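Local coordinates for protein putative S-adenosylmethionine-dependent methyltransferase (Bacteroides thetaiotaomicron, PDB 1WYZ) that is a putative S-adenosylmethionine-dependent methyltransferase of the RsmI-like family, probably transferring a methyl group from S-adenosylmethionine to its substrate, at residues A[3-8]-A[86-91]; A[23-28]-A[116-121]; A[166-171]-A[229-234]. All blocks are in the same frame, centred on the assembly; numbering follows the deposited sequence.

Interaction 1: residues A[3-8]-A[86-91]; sequences TALYLL and MGVISE
Four backbone hydrogen bonds zip strand 5-8 to strand 86-89 in parallel. Met86 N gives to Ala4 O at 3.0 Å, a nearly straight bond (163° at the hydrogen), and Tyr6 N returns to Met86 O at 2.7 Å, almost along the carbonyl axis. Val88 N reaches Tyr6 O, and Leu8 N reaches Val88 O through the most bent bond of the four. Tyr6 and Val88 thus each use both their N-H and their C=O on this seam, while Leu5 pairs with Lys114 and Ile116, and Leu7 with Ile116, on the other flank. The CA-H of Gly87 also points at Tyr6 O, CA to O 3.1 Å.

One face is carried by Val88. Its CG2, anti to the carbonyl carbon, touches Leu5 CD1 at 3.6 Å and Leu7 CD1 at 3.7 Å; Leu5 crosses it obliquely, its CG anti to its own N (chi1 180°), whereas Leu7 lies alongside and points the same way. Met86, a selenomethionine, adds its CB against Leu5 CD1 before its end leads off to helix 70-81. On the other face Leu8 CD1 rests above Gly87 CA at 4.1 Å and meets Ile89 CG1. A beta carbon on Gly87 would come only 2.8 Å from Leu8 CD1, so Leu8 occupies the place a side chain would need.

Farther out, Phe35 of strand 34-37 backs both Leu8 and Ile89, and Ser90 OG bonds Glu38. Everything polar across this seam is peptide and the side-chain contacts are between apolar groups, as expected of central strands in a buried parallel alpha/beta sheet.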
# COMPACT_ATOMS: atom_id res chain seq x y z
N THR A 3 2.81 -16.40 -17.60
CA THR A 3 4.12 -16.00 -18.11
C THR A 3 4.25 -14.48 -17.96
O THR A 3 3.67 -13.71 -18.72
CB THR A 3 4.29 -16.41 -19.60
OG1 THR A 3 5.46 -15.79 -20.13
CG2 THR A 3 3.08 -16.01 -20.41
N ALA A 4 5.01 -14.08 -16.94
CA ALA A 4 5.21 -12.66 -16.65
C ALA A 4 6.22 -12.45 -15.52
O ALA A 4 6.79 -13.40 -14.98
CB ALA A 4 3.88 -12.02 -16.27
N LEU A 5 6.44 -11.18 -15.18
CA LEU A 5 7.34 -10.79 -14.10
C LEU A 5 6.50 -10.54 -12.85
O LEU A 5 5.86 -9.49 -12.70
CB LEU A 5 8.13 -9.52 -14.46
CG LEU A 5 9.13 -8.99 -13.41
CD1 LEU A 5 10.29 -9.98 -13.23
CD2 LEU A 5 9.67 -7.64 -13.84
N TYR A 6 6.48 -11.53 -11.97
CA TYR A 6 5.74 -11.47 -10.72
C TYR A 6 6.56 -10.75 -9.65
O TYR A 6 7.67 -11.17 -9.31
CB TYR A 6 5.42 -12.89 -10.25
CG TYR A 6 4.28 -13.56 -10.99
CD1 TYR A 6 2.96 -13.38 -10.59
CD2 TYR A 6 4.53 -14.42 -12.06
CE1 TYR A 6 1.91 -14.05 -11.22
CE2 TYR A 6 3.48 -15.09 -12.70
CZ TYR A 6 2.17 -14.90 -12.27
OH TYR A 6 1.13 -15.58 -12.87
N LEU A 7 6.02 -9.66 -9.12
CA LEU A 7 6.68 -8.89 -8.06
C LEU A 7 6.32 -9.54 -6.73
O LEU A 7 5.24 -9.31 -6.21
CB LEU A 7 6.19 -7.45 -8.10
CG LEU A 7 6.96 -6.48 -9.02
CD1 LEU A 7 7.68 -7.22 -10.12
CD2 LEU A 7 5.99 -5.45 -9.58
N LEU A 8 7.25 -10.33 -6.19
CA LEU A 8 7.02 -11.07 -4.94
C LEU A 8 7.31 -10.41 -3.57
O LEU A 8 8.45 -10.10 -3.26
CB LEU A 8 7.80 -12.38 -4.99
CG LEU A 8 7.64 -13.19 -6.27
CD1 LEU A 8 8.49 -14.45 -6.18
CD2 LEU A 8 6.17 -13.54 -6.48
N MSE A 86 9.20 -14.97 -14.22
CA MSE A 86 10.25 -14.58 -13.29
C MSE A 86 9.70 -13.83 -12.09
O MSE A 86 8.64 -13.21 -12.16
CB MSE A 86 11.29 -13.70 -13.96
CG MSE A 86 12.02 -14.32 -15.13
SE MSE A 86 13.37 -13.07 -15.77
CE MSE A 86 14.90 -13.65 -14.71
N GLY A 87 10.42 -13.87 -10.98
CA GLY A 87 9.95 -13.16 -9.81
C GLY A 87 10.97 -12.16 -9.28
O GLY A 87 12.16 -12.31 -9.52
N VAL A 88 10.49 -11.13 -8.59
CA VAL A 88 11.36 -10.12 -8.00
C VAL A 88 11.12 -10.23 -6.50
O VAL A 88 9.98 -10.37 -6.06
CB VAL A 88 11.03 -8.69 -8.48
CG1 VAL A 88 12.01 -7.71 -7.88
CG2 VAL A 88 11.10 -8.61 -10.00
N ILE A 89 12.20 -10.19 -5.71
CA ILE A 89 12.09 -10.32 -4.25
C ILE A 89 12.91 -9.26 -3.52
O ILE A 89 14.09 -9.06 -3.83
CB ILE A 89 12.61 -11.69 -3.78
CG1 ILE A 89 11.99 -12.79 -4.63
CG2 ILE A 89 12.29 -11.89 -2.31
CD1 ILE A 89 12.67 -14.15 -4.51
N SER A 90 12.30 -8.60 -2.53
CA SER A 90 13.00 -7.55 -1.78
C SER A 90 13.60 -7.99 -0.44
O SER A 90 13.59 -9.17 -0.09
CB SER A 90 12.06 -6.37 -1.54
OG SER A 90 11.80 -5.68 -2.76
N GLU A 91 14.11 -7.00 0.30
CA GLU A 91 14.72 -7.22 1.61
C GLU A 91 15.82 -8.28 1.57
O GLU A 91 16.61 -8.39 2.51
CB GLU A 91 13.66 -7.63 2.63
CG GLU A 91 12.38 -6.82 2.52
CD GLU A 91 12.64 -5.33 2.48
OE1 GLU A 91 13.11 -4.77 3.50
OE2 GLU A 91 12.38 -4.71 1.42

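Interaction 2: residues A[23-28]-A[116-121]; sequences SYNTEI and IPLVGP
In the parallel alpha/beta domain, helix 24-29 packs beside the point where edge strand 115-117 gives way to a loop; Leu118 makes most of the contact and Val119 the polar part. The tight part is built round Leu118. Leu118 CD1 reaches tip to tip toward Ile28 and touches Ile28 CG1 at 3.6 Å; Ile28 holds that branch in the crowded position between N and carbonyl carbon (chi1 74°). Asn25 slides past Leu118 in the opposite direction, so that its amide lies along the leucine, with Asn25 ND2 3.5 Å from Leu118 CB. Leu8 of strand 5-8 backs both Ile28 and Leu118.

The other side is looser. Tyr24 comes no nearer than 4.4 Å, from its CE2 to Leu118 CD2, at an oblique angle, and the ring is partly exposed; it packs on Gln19 of the second subunit, while Val119 meets Gly120 of that subunit. Here a water bridges helix and loop.

Asn25 joins the two regimes. Its ND2 gives a bond to Val119 O at 3.2 Å, in that carbonyl's plane but bent at the hydrogen (143°), and its OD1 takes one from the water. Both ends of the amide are thereby used, favouring this orientation and linking loop to helix. An alanine here would lose the amide's bonds to Val119 O and the water, and would probably leave the loop less firmly set against the helix. The same water, 2.7 Å from Asn25 OD1, accepts from Val119 N at 2.8 Å, so one asparagine serves Val119 O directly and Val119 N through the water.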
# COMPACT_ATOMS: atom_id res chain seq x y z
N SER A 23 -1.58 -17.51 0.25
CA SER A 23 -1.03 -18.80 -0.14
C SER A 23 -0.91 -18.93 -1.66
O SER A 23 -0.17 -19.78 -2.16
CB SER A 23 -1.88 -19.94 0.43
OG SER A 23 -3.22 -19.88 -0.03
N TYR A 24 -1.64 -18.09 -2.39
CA TYR A 24 -1.60 -18.09 -3.85
C TYR A 24 -0.17 -17.80 -4.29
O TYR A 24 0.33 -18.35 -5.28
CB TYR A 24 -2.54 -17.00 -4.39
CG TYR A 24 -2.56 -16.82 -5.90
CD1 TYR A 24 -2.98 -17.85 -6.74
CD2 TYR A 24 -2.17 -15.61 -6.48
CE1 TYR A 24 -3.02 -17.67 -8.13
CE2 TYR A 24 -2.20 -15.43 -7.88
CZ TYR A 24 -2.62 -16.46 -8.70
OH TYR A 24 -2.67 -16.29 -10.07
N ASN A 25 0.48 -16.91 -3.55
CA ASN A 25 1.85 -16.52 -3.85
C ASN A 25 2.80 -17.71 -3.85
O ASN A 25 3.78 -17.71 -4.59
CB ASN A 25 2.32 -15.47 -2.84
CG ASN A 25 1.47 -14.22 -2.86
OD1 ASN A 25 0.31 -14.26 -3.25
ND2 ASN A 25 2.05 -13.11 -2.42
N THR A 26 2.49 -18.72 -3.05
CA THR A 26 3.34 -19.91 -2.98
C THR A 26 3.16 -20.75 -4.25
O THR A 26 4.10 -21.38 -4.73
CB THR A 26 3.01 -20.79 -1.74
OG1 THR A 26 2.78 -19.95 -0.60
CG2 THR A 26 4.17 -21.74 -1.43
N GLU A 27 1.95 -20.76 -4.78
CA GLU A 27 1.66 -21.52 -5.99
C GLU A 27 2.49 -21.04 -7.16
O GLU A 27 3.10 -21.84 -7.88
CB GLU A 27 0.18 -21.43 -6.35
CG GLU A 27 -0.76 -22.20 -5.43
CD GLU A 27 -2.21 -21.99 -5.81
OE1 GLU A 27 -2.54 -22.17 -7.01
OE2 GLU A 27 -3.02 -21.65 -4.92
N ILE A 28 2.52 -19.73 -7.38
CA ILE A 28 3.28 -19.21 -8.50
C ILE A 28 4.78 -19.25 -8.22
O ILE A 28 5.59 -19.46 -9.12
CB ILE A 28 2.81 -17.77 -8.92
CG1 ILE A 28 3.29 -16.74 -7.92
CG2 ILE A 28 1.28 -17.72 -9.00
CD1 ILE A 28 4.68 -16.19 -8.20
N ILE A 116 3.05 -8.34 -12.91
CA ILE A 116 1.94 -8.60 -12.02
C ILE A 116 2.40 -8.62 -10.56
O ILE A 116 3.21 -9.45 -10.16
CB ILE A 116 1.22 -9.91 -12.45
CG1 ILE A 116 0.38 -10.46 -11.30
CG2 ILE A 116 2.22 -10.90 -12.99
CD1 ILE A 116 -0.62 -11.54 -11.69
N PRO A 117 1.89 -7.67 -9.76
CA PRO A 117 2.23 -7.56 -8.34
C PRO A 117 1.32 -8.45 -7.46
O PRO A 117 0.12 -8.50 -7.67
CB PRO A 117 2.02 -6.08 -8.07
CG PRO A 117 0.74 -5.82 -8.85
CD PRO A 117 0.99 -6.57 -10.17
N LEU A 118 1.91 -9.14 -6.50
CA LEU A 118 1.11 -9.99 -5.61
C LEU A 118 0.93 -9.31 -4.26
O LEU A 118 1.77 -8.50 -3.84
CB LEU A 118 1.78 -11.36 -5.44
CG LEU A 118 2.01 -12.17 -6.72
CD1 LEU A 118 2.45 -13.59 -6.34
CD2 LEU A 118 0.74 -12.23 -7.57
N VAL A 119 -0.17 -9.62 -3.58
CA VAL A 119 -0.46 -9.01 -2.29
C VAL A 119 0.56 -9.32 -1.20
O VAL A 119 1.03 -10.45 -1.06
CB VAL A 119 -1.86 -9.41 -1.80
CG1 VAL A 119 -2.16 -8.73 -0.47
CG2 VAL A 119 -2.91 -9.00 -2.82
N GLY A 120 0.91 -8.30 -0.43
CA GLY A 120 1.87 -8.51 0.63
C GLY A 120 1.73 -7.45 1.69
O GLY A 120 1.00 -6.48 1.51
N PRO A 121 2.41 -7.62 2.83
CA PRO A 121 2.26 -6.59 3.85
C PRO A 121 2.98 -5.32 3.40
O PRO A 121 4.08 -5.37 2.84
CB PRO A 121 2.90 -7.24 5.07
CG PRO A 121 4.05 -7.99 4.47
CD PRO A 121 3.43 -8.61 3.22
O HOH W 1 -1.10 -12.15 -4.30

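Interaction 3: residues A[166-171]-A[229-234]; sequences SQTQLF and IFLLYK
Two pairs of reciprocal backbone bonds join strands 168-173 and 228-233 as antiparallel neighbours. Gln169 and Leu232 form one hydrogen-bonded pair, Gln169 N to Leu232 O at 3.1 Å and Leu232 N to Gln169 O at 3.0 Å, both nearly straight. Phe171 and Phe230 form the next, tighter in one direction: Phe230 N gives to Phe171 O at 2.9 Å, almost along the carbonyl axis. Between them Leu170 and Leu231 make a non-hydrogen-bonded pair.

Side-chain polar bonds follow. Gln169, bent at chi2, folds its NE2 back on its own strand, giving to Gln167 O at 2.6 Å from above that carbonyl's plane and to Gln167 OE1 on a lone pair; His141 takes up Gln169 OE1. At the C-terminal end of strand 228-233 the extended Lys234 passes its CG over one face of the Tyr233 ring and reaches Ser166, where NZ bonds OG at 3.2 Å.

The packing splits by face. On one, Phe171 has its ring in the crowded position between N and carbonyl carbon (chi1 53°), which swings it across to the neighbouring strand. Phe230 CB sits over its face, a CH-pi contact 4.0 Å from the Phe171 ring centroid, while Leu232 CG comes up at the ring's edge; Phe230's own ring leads away, its plane at 48° to that of Phe171. Helix 178-188 touches both phenylalanines through Met181, and helix 150-165 touches Phe171 through Leu155 and Leu158. On the other, Leu170 and Leu231 lie side by side, CG to CG 3.9 Å, and Thr168 sets its OG1, which bonds Asn134 O, over the ring of Tyr233. Backbone hydrogen bonds fix the register, an aromatic-aliphatic cluster packs against the helices, and the lysine-serine bond ties the last modelled residue to the turn after helix 150-165.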
# COMPACT_ATOMS: atom_id res chain seq x y z
N SER A 166 -5.59 18.19 2.68
CA SER A 166 -6.28 17.12 3.40
C SER A 166 -5.64 15.78 3.05
O SER A 166 -6.33 14.83 2.65
CB SER A 166 -7.76 17.11 3.04
OG SER A 166 -8.39 18.26 3.55
N GLN A 167 -4.33 15.72 3.20
CA GLN A 167 -3.59 14.51 2.87
C GLN A 167 -2.60 14.02 3.93
O GLN A 167 -1.70 14.73 4.35
CB GLN A 167 -2.84 14.74 1.57
CG GLN A 167 -2.09 13.55 1.05
CD GLN A 167 -1.26 13.93 -0.15
OE1 GLN A 167 -0.12 14.36 -0.01
NE2 GLN A 167 -1.85 13.81 -1.33
N THR A 168 -2.78 12.77 4.33
CA THR A 168 -1.91 12.15 5.29
C THR A 168 -0.47 12.19 4.77
O THR A 168 -0.23 11.96 3.58
CB THR A 168 -2.35 10.69 5.51
OG1 THR A 168 -3.73 10.67 5.88
CG2 THR A 168 -1.51 10.01 6.60
N GLN A 169 0.48 12.51 5.65
CA GLN A 169 1.89 12.55 5.24
C GLN A 169 2.66 11.44 5.96
O GLN A 169 2.60 11.34 7.18
CB GLN A 169 2.49 13.92 5.56
CG GLN A 169 1.74 15.10 4.94
CD GLN A 169 1.63 15.05 3.40
OE1 GLN A 169 2.63 15.01 2.67
NE2 GLN A 169 0.39 15.08 2.91
N LEU A 170 3.39 10.61 5.21
CA LEU A 170 4.13 9.49 5.80
C LEU A 170 5.62 9.50 5.52
O LEU A 170 6.05 9.81 4.40
CB LEU A 170 3.59 8.14 5.31
CG LEU A 170 2.17 7.64 5.50
CD1 LEU A 170 1.23 8.31 4.51
CD2 LEU A 170 2.15 6.13 5.27
N PHE A 171 6.41 9.13 6.52
CA PHE A 171 7.86 9.05 6.38
C PHE A 171 8.44 8.05 7.38
O PHE A 171 7.85 7.80 8.44
CB PHE A 171 8.49 10.44 6.54
CG PHE A 171 8.08 11.18 7.80
CD1 PHE A 171 8.81 11.02 8.99
CD2 PHE A 171 7.00 12.06 7.79
CE1 PHE A 171 8.48 11.73 10.15
CE2 PHE A 171 6.65 12.78 8.96
CZ PHE A 171 7.40 12.61 10.13
N ILE A 229 7.13 3.63 11.44
CA ILE A 229 6.74 4.64 10.45
C ILE A 229 6.00 5.77 11.16
O ILE A 229 5.40 5.54 12.21
CB ILE A 229 5.78 4.08 9.38
CG1 ILE A 229 6.43 2.95 8.60
CG2 ILE A 229 5.35 5.20 8.43
CD1 ILE A 229 6.52 1.63 9.36
N PHE A 230 6.01 6.96 10.57
CA PHE A 230 5.31 8.09 11.17
C PHE A 230 4.26 8.69 10.24
O PHE A 230 4.48 8.82 9.04
CB PHE A 230 6.31 9.17 11.59
CG PHE A 230 7.27 8.72 12.66
CD1 PHE A 230 6.81 8.34 13.91
CD2 PHE A 230 8.65 8.66 12.40
CE1 PHE A 230 7.70 7.90 14.90
CE2 PHE A 230 9.55 8.22 13.39
CZ PHE A 230 9.08 7.84 14.64
N LEU A 231 3.12 9.06 10.80
CA LEU A 231 2.05 9.67 10.02
C LEU A 231 1.53 10.95 10.65
O LEU A 231 1.17 10.96 11.83
CB LEU A 231 0.88 8.70 9.85
CG LEU A 231 1.14 7.34 9.20
CD1 LEU A 231 1.81 6.42 10.22
CD2 LEU A 231 -0.19 6.73 8.71
N LEU A 232 1.47 12.02 9.87
CA LEU A 232 0.98 13.32 10.32
C LEU A 232 -0.36 13.65 9.66
O LEU A 232 -0.48 13.60 8.44
CB LEU A 232 1.98 14.43 9.96
CG LEU A 232 3.42 14.41 10.46
CD1 LEU A 232 4.12 15.68 10.01
CD2 LEU A 232 3.44 14.33 11.98
N TYR A 233 -1.36 14.00 10.47
CA TYR A 233 -2.67 14.37 9.93
C TYR A 233 -3.30 15.44 10.82
O TYR A 233 -2.71 15.80 11.83
CB TYR A 233 -3.57 13.15 9.77
CG TYR A 233 -4.68 13.41 8.78
CD1 TYR A 233 -4.41 13.95 7.52
CD2 TYR A 233 -6.01 13.18 9.12
CE1 TYR A 233 -5.44 14.27 6.63
CE2 TYR A 233 -7.05 13.48 8.25
CZ TYR A 233 -6.76 14.03 7.01
OH TYR A 233 -7.80 14.35 6.16
N LYS A 234 -4.50 15.91 10.47
CA LYS A 234 -5.13 17.03 11.19
C LYS A 234 -5.86 17.00 12.54
O LYS A 234 -5.50 17.78 13.43
CB LYS A 234 -6.00 17.83 10.21
CG LYS A 234 -6.85 17.03 9.27
CD LYS A 234 -7.62 17.98 8.38
CE LYS A 234 -8.48 17.26 7.36
NZ LYS A 234 -9.36 18.23 6.65

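How the interactions relate
Interactions 1 and 2 both reach the same parallel sheet and are about 9 Å apart, centre to centre. Strand 5-8 is the shared element: Leu7 N lies 3.0 Å from Ile116 O, and Leu8 CD2 packs at 3.5 Å on Ile28 CD1, so the strand pairing of 3-8 with 86-91 runs on into the helix contact of 23-28 with 116-121. Interaction 3 stands apart in the second, mixed sheet, about 30 Å from interaction 1 and 28 Å from interaction 2 between centres, on the opposite side of the chain's centre. In relatives of this two-domain fold the methyl donor generally binds in the cleft between the domains; the loop following Glu91 is not resolved.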